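PDB 6CN7: aerobactin synthase IucC from Klebsiella pneumoniae, which probably catalyses the ATP-dependent attachment of a second N-acetyl-N-hydroxylysine to the citryl intermediate, the step that completes the siderophore aerobactin. Local coordinates for residues L399-R404 / K434-R439; E26-A31 / P85-S90. The protein carries 5 engineered substitutions. All coordinates share one frame; numbering follows the deposited sequence.

Contact 1: residues L399-R404 / K434-R439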
ATOM      1  N   LEU A 399       3.449  28.650  37.239  1.00 47.78           N
ATOM      2  CA  LEU A 399       3.041  29.211  35.954  1.00 47.38           C
ATOM      3  C   LEU A 399       3.973  30.335  35.518  1.00 49.76           C
ATOM      4  O   LEU A 399       4.346  30.419  34.341  1.00 48.63           O
ATOM      5  CB  LEU A 399       1.600  29.716  36.035  1.00 51.34           C
ATOM      6  CG  LEU A 399       0.500  28.689  35.762  1.00 55.47           C
ATOM      7  CD1 LEU A 399       0.514  27.577  36.788  1.00 64.00           C
ATOM      8  CD2 LEU A 399      -0.857  29.370  35.750  1.00 55.44           C
ATOM      9  N   THR A 400       4.346  31.219  36.446  1.00 48.75           N
ATOM     10  CA  THR A 400       5.263  32.302  36.104  1.00 48.27           C
ATOM     11  C   THR A 400       6.562  31.749  35.531  1.00 49.28           C
ATOM     12  O   THR A 400       7.077  32.258  34.528  1.00 47.43           O
ATOM     13  CB  THR A 400       5.543  33.166  37.336  1.00 47.67           C
ATOM     14  OG1 THR A 400       4.331  33.799  37.763  1.00 47.97           O
ATOM     15  CG2 THR A 400       6.590  34.242  37.028  1.00 44.39           C
ATOM     16  N   GLN A 401       7.107  30.704  36.157  1.00 47.15           N
ATOM     17  CA  GLN A 401       8.311  30.067  35.633  1.00 47.44           C
ATOM     18  C   GLN A 401       8.080  29.545  34.219  1.00 49.33           C
ATOM     19  O   GLN A 401       8.925  29.726  33.335  1.00 45.48           O
ATOM     20  CB  GLN A 401       8.744  28.935  36.564  1.00 46.23           C
ATOM     21  CG  GLN A 401      10.035  28.237  36.158  1.00 47.81           C
ATOM     22  CD  GLN A 401      11.242  29.138  36.273  1.00 47.54           C
ATOM     23  OE1 GLN A 401      11.169  30.234  36.830  1.00 53.67           O
ATOM     24  NE2 GLN A 401      12.370  28.677  35.745  1.00 43.23           N
ATOM     25  N   LEU A 402       6.938  28.893  33.985  1.00 46.41           N
ATOM     26  CA  LEU A 402       6.630  28.384  32.652  1.00 47.95           C
ATOM     27  C   LEU A 402       6.596  29.510  31.626  1.00 47.96           C
ATOM     28  O   LEU A 402       7.103  29.358  30.508  1.00 43.64           O
ATOM     29  CB  LEU A 402       5.291  27.643  32.671  1.00 47.42           C
ATOM     30  CG  LEU A 402       4.771  27.123  31.325  1.00 47.72           C
ATOM     31  CD1 LEU A 402       5.669  26.021  30.781  1.00 50.13           C
ATOM     32  CD2 LEU A 402       3.343  26.630  31.466  1.00 46.58           C
ATOM     33  N   PHE A 403       5.998  30.648  31.986  1.00 49.18           N
ATOM     34  CA  PHE A 403       5.870  31.747  31.034  1.00 46.41           C
ATOM     35  C   PHE A 403       7.220  32.385  30.735  1.00 45.84           C
ATOM     36  O   PHE A 403       7.483  32.786  29.594  1.00 46.73           O
ATOM     37  CB  PHE A 403       4.891  32.790  31.575  1.00 43.85           C
ATOM     38  CG  PHE A 403       3.480  32.283  31.731  1.00 42.45           C
ATOM     39  CD1 PHE A 403       2.982  31.287  30.904  1.00 43.63           C
ATOM     40  CD2 PHE A 403       2.649  32.807  32.705  1.00 47.17           C
ATOM     41  CE1 PHE A 403       1.688  30.827  31.048  1.00 44.19           C
ATOM     42  CE2 PHE A 403       1.353  32.350  32.853  1.00 48.47           C
ATOM     43  CZ  PHE A 403       0.872  31.360  32.023  1.00 47.08           C
ATOM     44  N   ARG A 404       8.089  32.493  31.742  1.00 48.82           N
ATOM     45  CA  ARG A 404       9.421  33.043  31.504  1.00 49.11           C
ATOM     46  C   ARG A 404      10.268  32.101  30.660  1.00 46.80           C
ATOM     47  O   ARG A 404      11.155  32.552  29.926  1.00 46.33           O
ATOM     48  CB  ARG A 404      10.114  33.329  32.837  1.00 49.86           C
ATOM     49  CG  ARG A 404       9.358  34.288  33.748  1.00 51.64           C
ATOM     50  CD  ARG A 404       9.958  34.295  35.146  1.00 50.24           C
ATOM     51  NE  ARG A 404      11.284  34.900  35.153  1.00 51.78           N
ATOM     52  CZ  ARG A 404      12.197  34.712  36.098  1.00 52.89           C
ATOM     53  NH1 ARG A 404      11.950  33.916  37.133  1.00 54.60           N
ATOM     54  NH2 ARG A 404      13.371  35.320  36.003  1.00 51.40           N
ATOM     55  N   LYS A 434      12.203  17.542  38.651  1.00 55.45           N
ATOM     56  CA  LYS A 434      11.433  17.578  39.891  1.00 61.81           C
ATOM     57  C   LYS A 434      10.231  18.512  39.766  1.00 62.20           C
ATOM     58  O   LYS A 434       9.963  19.349  40.631  1.00 61.30           O
ATOM     59  CB  LYS A 434      12.324  17.980  41.068  1.00 69.32           C
ATOM     60  CG  LYS A 434      13.496  17.037  41.280  1.00 75.72           C
ATOM     61  CD  LYS A 434      14.190  17.284  42.608  1.00 86.33           C
ATOM     62  CE  LYS A 434      15.200  16.186  42.903  1.00 92.41           C
ATOM     63  NZ  LYS A 434      16.193  16.031  41.802  1.00 95.03           N
ATOM     64  N   GLY A 435       9.503  18.364  38.660  1.00 61.77           N
ATOM     65  CA  GLY A 435       8.251  19.062  38.461  1.00 58.67           C
ATOM     66  C   GLY A 435       8.363  20.487  37.967  1.00 56.25           C
ATOM     67  O   GLY A 435       7.326  21.122  37.739  1.00 58.49           O
ATOM     68  N   VAL A 436       9.572  21.007  37.782  1.00 52.99           N
ATOM     69  CA  VAL A 436       9.762  22.399  37.377  1.00 51.50           C
ATOM     70  C   VAL A 436      10.276  22.439  35.942  1.00 48.74           C
ATOM     71  O   VAL A 436      11.162  21.649  35.588  1.00 49.22           O
ATOM     72  CB  VAL A 436      10.735  23.123  38.320  1.00 51.21           C
ATOM     73  CG1 VAL A 436      10.930  24.575  37.885  1.00 50.20           C
ATOM     74  CG2 VAL A 436      10.231  23.057  39.752  1.00 52.14           C
ATOM     75  N   PRO A 437       9.763  23.324  35.082  1.00 47.58           N
ATOM     76  CA  PRO A 437      10.372  23.500  33.753  1.00 47.43           C
ATOM     77  C   PRO A 437      11.679  24.276  33.856  1.00 50.96           C
ATOM     78  O   PRO A 437      11.695  25.431  34.283  1.00 58.30           O
ATOM     79  CB  PRO A 437       9.307  24.281  32.971  1.00 48.26           C
ATOM     80  CG  PRO A 437       8.443  24.911  33.996  1.00 49.80           C
ATOM     81  CD  PRO A 437       8.464  24.012  35.191  1.00 48.85           C
ATOM     82  N   GLN A 438      12.777  23.630  33.460  1.00 50.36           N
ATOM     83  CA  GLN A 438      14.100  24.243  33.543  1.00 52.18           C
ATOM     84  C   GLN A 438      14.320  25.229  32.406  1.00 54.72           C
ATOM     85  O   GLN A 438      14.738  26.369  32.631  1.00 58.18           O
ATOM     86  CB  GLN A 438      15.181  23.160  33.507  1.00 56.53           C
ATOM     87  CG  GLN A 438      15.007  22.055  34.534  1.00 56.57           C
ATOM     88  CD  GLN A 438      15.410  22.486  35.929  1.00 54.24           C
ATOM     89  OE1 GLN A 438      16.517  22.974  36.142  1.00 55.88           O
ATOM     90  NE2 GLN A 438      14.513  22.305  36.889  1.00 54.99           N
ATOM     91  N   ARG A 439      14.048  24.798  31.177  1.00 53.15           N
ATOM     92  CA  ARG A 439      14.249  25.624  29.997  1.00 51.96           C
ATOM     93  C   ARG A 439      13.497  24.983  28.841  1.00 52.60           C
ATOM     94  O   ARG A 439      13.007  23.855  28.942  1.00 51.67           O
ATOM     95  CB  ARG A 439      15.737  25.786  29.678  1.00 56.96           C
ATOM     96  CG  ARG A 439      16.504  24.481  29.537  1.00 60.45           C
ATOM     97  CD  ARG A 439      17.994  24.757  29.591  1.00 67.58           C
ATOM     98  NE  ARG A 439      18.812  23.597  29.249  1.00 72.85           N
ATOM     99  CZ  ARG A 439      19.225  22.684  30.121  1.00 80.29           C
ATOM    100  NH1 ARG A 439      18.893  22.778  31.402  1.00 86.55           N
ATOM    101  NH2 ARG A 439      19.972  21.668  29.710  1.00 80.33           N
TER

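Contact 2: residues E26-A31 / P85-S90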
ATOM      1  N   GLU A  26     -15.073  28.306  16.124  1.00 48.89           N
ATOM      2  CA  GLU A  26     -14.798  28.800  14.780  1.00 53.11           C
ATOM      3  C   GLU A  26     -16.003  29.479  14.141  1.00 52.89           C
ATOM      4  O   GLU A  26     -15.891  29.964  13.011  1.00 53.58           O
ATOM      5  CB  GLU A  26     -14.326  27.649  13.887  1.00 59.77           C
ATOM      6  CG  GLU A  26     -12.941  27.124  14.227  1.00 68.12           C
ATOM      7  CD  GLU A  26     -11.853  28.154  13.990  1.00 82.95           C
ATOM      8  OE1 GLU A  26     -12.088  29.102  13.211  1.00 88.78           O
ATOM      9  OE2 GLU A  26     -10.763  28.017  14.584  1.00 88.67           O
ATOM     10  N   GLN A  27     -17.146  29.513  14.827  1.00 56.65           N
ATOM     11  CA  GLN A  27     -18.354  30.197  14.372  1.00 57.85           C
ATOM     12  C   GLN A  27     -19.016  29.510  13.184  1.00 56.40           C
ATOM     13  O   GLN A  27     -19.817  30.133  12.478  1.00 60.88           O
ATOM     14  CB  GLN A  27     -18.072  31.665  14.036  1.00 64.17           C
ATOM     15  CG  GLN A  27     -17.721  32.506  15.252  1.00 71.51           C
ATOM     16  CD  GLN A  27     -17.530  33.969  14.917  1.00 80.64           C
ATOM     17  OE1 GLN A  27     -17.082  34.317  13.822  1.00 82.57           O
ATOM     18  NE2 GLN A  27     -17.878  34.839  15.858  1.00 84.62           N
ATOM     19  N   VAL A  28     -18.708  28.233  12.941  1.00 51.34           N
ATOM     20  CA  VAL A  28     -19.484  27.457  11.979  1.00 49.43           C
ATOM     21  C   VAL A  28     -20.951  27.443  12.384  1.00 53.67           C
ATOM     22  O   VAL A  28     -21.846  27.450  11.528  1.00 59.20           O
ATOM     23  CB  VAL A  28     -18.907  26.032  11.860  1.00 48.26           C
ATOM     24  CG1 VAL A  28     -19.781  25.158  10.963  1.00 48.45           C
ATOM     25  CG2 VAL A  28     -17.482  26.090  11.327  1.00 46.66           C
ATOM     26  N   PHE A  29     -21.220  27.413  13.686  1.00 52.54           N
ATOM     27  CA  PHE A  29     -22.560  27.594  14.221  1.00 54.95           C
ATOM     28  C   PHE A  29     -22.426  28.187  15.618  1.00 52.97           C
ATOM     29  O   PHE A  29     -21.333  28.232  16.187  1.00 51.52           O
ATOM     30  CB  PHE A  29     -23.342  26.275  14.235  1.00 55.18           C
ATOM     31  CG  PHE A  29     -22.512  25.077  14.599  1.00 53.26           C
ATOM     32  CD1 PHE A  29     -21.968  24.955  15.865  1.00 48.86           C
ATOM     33  CD2 PHE A  29     -22.288  24.065  13.679  1.00 52.84           C
ATOM     34  CE1 PHE A  29     -21.207  23.853  16.202  1.00 47.61           C
ATOM     35  CE2 PHE A  29     -21.529  22.960  14.013  1.00 51.91           C
ATOM     36  CZ  PHE A  29     -20.988  22.853  15.274  1.00 48.16           C
ATOM     37  N   HIS A  30     -23.547  28.649  16.167  1.00 50.01           N
ATOM     38  CA  HIS A  30     -23.556  29.356  17.443  1.00 50.75           C
ATOM     39  C   HIS A  30     -24.450  28.627  18.434  1.00 54.85           C
ATOM     40  O   HIS A  30     -25.626  28.372  18.150  1.00 58.19           O
ATOM     41  CB  HIS A  30     -24.035  30.798  17.267  1.00 55.60           C
ATOM     42  CG  HIS A  30     -23.121  31.640  16.431  1.00 61.84           C
ATOM     43  ND1 HIS A  30     -23.135  31.612  15.052  1.00 63.39           N
ATOM     44  CD2 HIS A  30     -22.164  32.532  16.778  1.00 62.66           C
ATOM     45  CE1 HIS A  30     -22.228  32.452  14.588  1.00 63.05           C
ATOM     46  NE2 HIS A  30     -21.624  33.021  15.614  1.00 62.78           N
ATOM     47  N   ALA A  31     -23.892  28.306  19.599  1.00 53.74           N
ATOM     48  CA  ALA A  31     -24.647  27.625  20.641  1.00 52.69           C
ATOM     49  C   ALA A  31     -25.555  28.617  21.354  1.00 54.42           C
ATOM     50  O   ALA A  31     -25.120  29.705  21.741  1.00 54.43           O
ATOM     51  CB  ALA A  31     -23.703  26.966  21.644  1.00 53.58           C
ATOM     52  N   PRO A  85     -24.268  19.167   4.893  1.00 63.78           N
ATOM     53  CA  PRO A  85     -24.847  20.408   4.351  1.00 65.22           C
ATOM     54  C   PRO A  85     -24.176  21.653   4.898  1.00 71.21           C
ATOM     55  O   PRO A  85     -23.992  22.632   4.164  1.00 77.35           O
ATOM     56  CB  PRO A  85     -26.323  20.330   4.774  1.00 60.48           C
ATOM     57  CG  PRO A  85     -26.533  18.932   5.284  1.00 61.64           C
ATOM     58  CD  PRO A  85     -25.210  18.472   5.785  1.00 60.43           C
ATOM     59  N   VAL A  86     -23.801  21.639   6.178  1.00 70.61           N
ATOM     60  CA  VAL A  86     -23.213  22.821   6.803  1.00 69.43           C
ATOM     61  C   VAL A  86     -21.930  23.218   6.085  1.00 68.78           C
ATOM     62  O   VAL A  86     -21.700  24.397   5.794  1.00 70.67           O
ATOM     63  CB  VAL A  86     -22.963  22.561   8.300  1.00 66.27           C
ATOM     64  CG1 VAL A  86     -22.334  23.780   8.964  1.00 64.38           C
ATOM     65  CG2 VAL A  86     -24.265  22.185   8.998  1.00 66.84           C
ATOM     66  N   LEU A  87     -21.077  22.240   5.789  1.00 70.14           N
ATOM     67  CA  LEU A  87     -19.778  22.496   5.184  1.00 68.94           C
ATOM     68  C   LEU A  87     -19.759  22.256   3.680  1.00 69.05           C
ATOM     69  O   LEU A  87     -18.720  22.469   3.047  1.00 69.74           O
ATOM     70  CB  LEU A  87     -18.710  21.628   5.862  1.00 64.88           C
ATOM     71  CG  LEU A  87     -18.536  21.867   7.366  1.00 63.76           C
ATOM     72  CD1 LEU A  87     -17.521  20.898   7.962  1.00 64.70           C
ATOM     73  CD2 LEU A  87     -18.124  23.305   7.645  1.00 63.22           C
ATOM     74  N   SER A  88     -20.876  21.826   3.094  1.00 68.93           N
ATOM     75  CA  SER A  88     -20.990  21.663   1.645  1.00 73.56           C
ATOM     76  C   SER A  88     -19.944  20.677   1.124  1.00 75.07           C
ATOM     77  O   SER A  88     -19.113  20.996   0.272  1.00 75.28           O
ATOM     78  CB  SER A  88     -20.867  23.019   0.944  1.00 75.24           C
ATOM     79  OG  SER A  88     -21.774  23.961   1.492  1.00 78.55           O
ATOM     80  N   MET A  89     -20.004  19.460   1.656  1.00 75.76           N
ATOM     81  CA  MET A  89     -19.050  18.415   1.318  1.00 77.17           C
ATOM     82  C   MET A  89     -19.634  17.496   0.255  1.00 73.66           C
ATOM     83  O   MET A  89     -20.833  17.198   0.266  1.00 71.51           O
ATOM     84  CB  MET A  89     -18.672  17.598   2.556  1.00 78.92           C
ATOM     85  CG  MET A  89     -18.767  18.367   3.871  1.00 78.81           C
ATOM     86  SD  MET A  89     -18.269  17.387   5.307  1.00 71.29           S
ATOM     87  CE  MET A  89     -16.566  17.890   5.465  1.00 68.42           C
ATOM     88  N   SER A  90     -18.783  17.051  -0.664  1.00 76.39           N
ATOM     89  CA  SER A  90     -19.174  16.041  -1.633  1.00 77.83           C
ATOM     90  C   SER A  90     -19.219  14.669  -0.968  1.00 78.40           C
ATOM     91  O   SER A  90     -18.687  14.464   0.126  1.00 78.64           O
ATOM     92  CB  SER A  90     -18.198  16.018  -2.809  1.00 80.24           C
ATOM     93  OG  SER A  90     -16.874  15.772  -2.363  1.00 83.25           O
TER

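Contact 1: residues L399-R404 / K434-R439
Leu402 of helix 399-404 and Pro437 of strand 436-439 lie opposite one another at the closest backbone approach, with CA atoms 6.3 Å apart; Pro437 points at the helix, while the leucine side chain leaves to one side. The helix and strand axes approach to 8.3 Å and run nearly parallel, at 21°. Such closeness suits a proline: its short ring needs little room, and its CG reaches the helix backbone itself, lying 4.1 Å from Leu402 CA. The same CG also meets the root of the leucine side chain, 4.4 Å from Leu402 CB. Beyond CB the leucine serves a wider apolar layer, for it also touches Leu430 of the neighbouring strand 428-433 and Leu373.

One helical position earlier, Gln401 crosses to the strand with its CG anti to the backbone N (chi1 -177°). A bend at chi2 (67°) then turns the amide, leaving NE2 3.6 Å from Pro437 O, a proximity without a hydrogen bond. The aliphatic part of the chain packs more plainly: Gln401 CG lies 4.1 Å from Val436 CG1, and the two side chains cross at about a right angle. Glutamine fits a partly exposed place like this, offering methylenes to valine and proline and an amide compatible with water. Val436 is beta-branched, a shape well accommodated in an extended strand.

The other side of the helix belongs to helix 505-521, where Phe403 meets the ring of Phe508 edge to face. Just before the strand, Gly435, whose positive phi is easy for glycine, gives its carbonyl O to Trp398 NE1. This is helix-on-sheet packing, in which helix 395-417 lies along strand 436-442 of a mixed sheet within the FhuF-like part of this IucA/IucC-family synthetase.

Contact 2: residues E26-A31 / P85-S90
Val28 and Val86 both place CG1 anti to their own backbone N, with chi1 of 174° and 179°, and those two methyls are the ones that meet, CG1 to CG1 at 3.5 Å. The side chains cross obliquely, and a single methyl from each makes the touch. Leu87 adds a second apolar partner by another route. Its CG lies beside the backbone N (chi1 -60°); CD1 prolongs the extended chain, while CD2 branches off to come within 4.1 Å of Val28 CG1, the leucine lying at about a right angle to the valine. One methyl of Val28 therefore meets two neighbouring residues of the other segment.

The backbones remain well separated, 7.9 Å between the CA atoms of Val28 and Val86, and no hydrogen bond joins them. Short branched side chains suit this gap because they cross it with few rotatable bonds. The apolar layer extends beyond the pair: Leu87 rests on Val548, Val86 on Pro44 and Leu43, and the buried Phe29 on Ile41 and Leu43, so strand 38-43 is touched by one side chain from each segment.

Each segment lies at a helix C-terminus: 26-31 follows helix 4-25, while 85-90 includes the last turn of helix 76-87. Ser88, with positive phi, is the C-prime residue of a Schellman motif there: Met89 N bonds back to Lys84 O, while Ser88 N makes a weak bond to Pro85 O. Gln27, also with positive phi, plays the corresponding part after helix 4-25, and Val28 packs back on Leu23, the hydrophobic contact characteristic of a Schellman motif; the same valine here joins two helix C-termini beside the antiparallel sheet of the N-terminal region.

Contact 2 closes before contact 1 opens, so the two follow one another along the chain rather than nesting. Their centres lie 39 Å apart and their nearest atoms about 21 Å, with no touch and no shared helix, strand or sheet. Contact 2 belongs to the N-terminal region, at the surface beside the four-stranded antiparallel sheet built from residues 32-62. Contact 1 is partly buried and sits nearer the centre of the chain. It sets a helix on the mixed sheet that contains strands 428-433 and 436-442, whereas contact 2 joins a post-helix loop to a helix end. The two are thus independent apolar joints in separate regions of one large synthetase, neither with cross-segment hydrogen bonds.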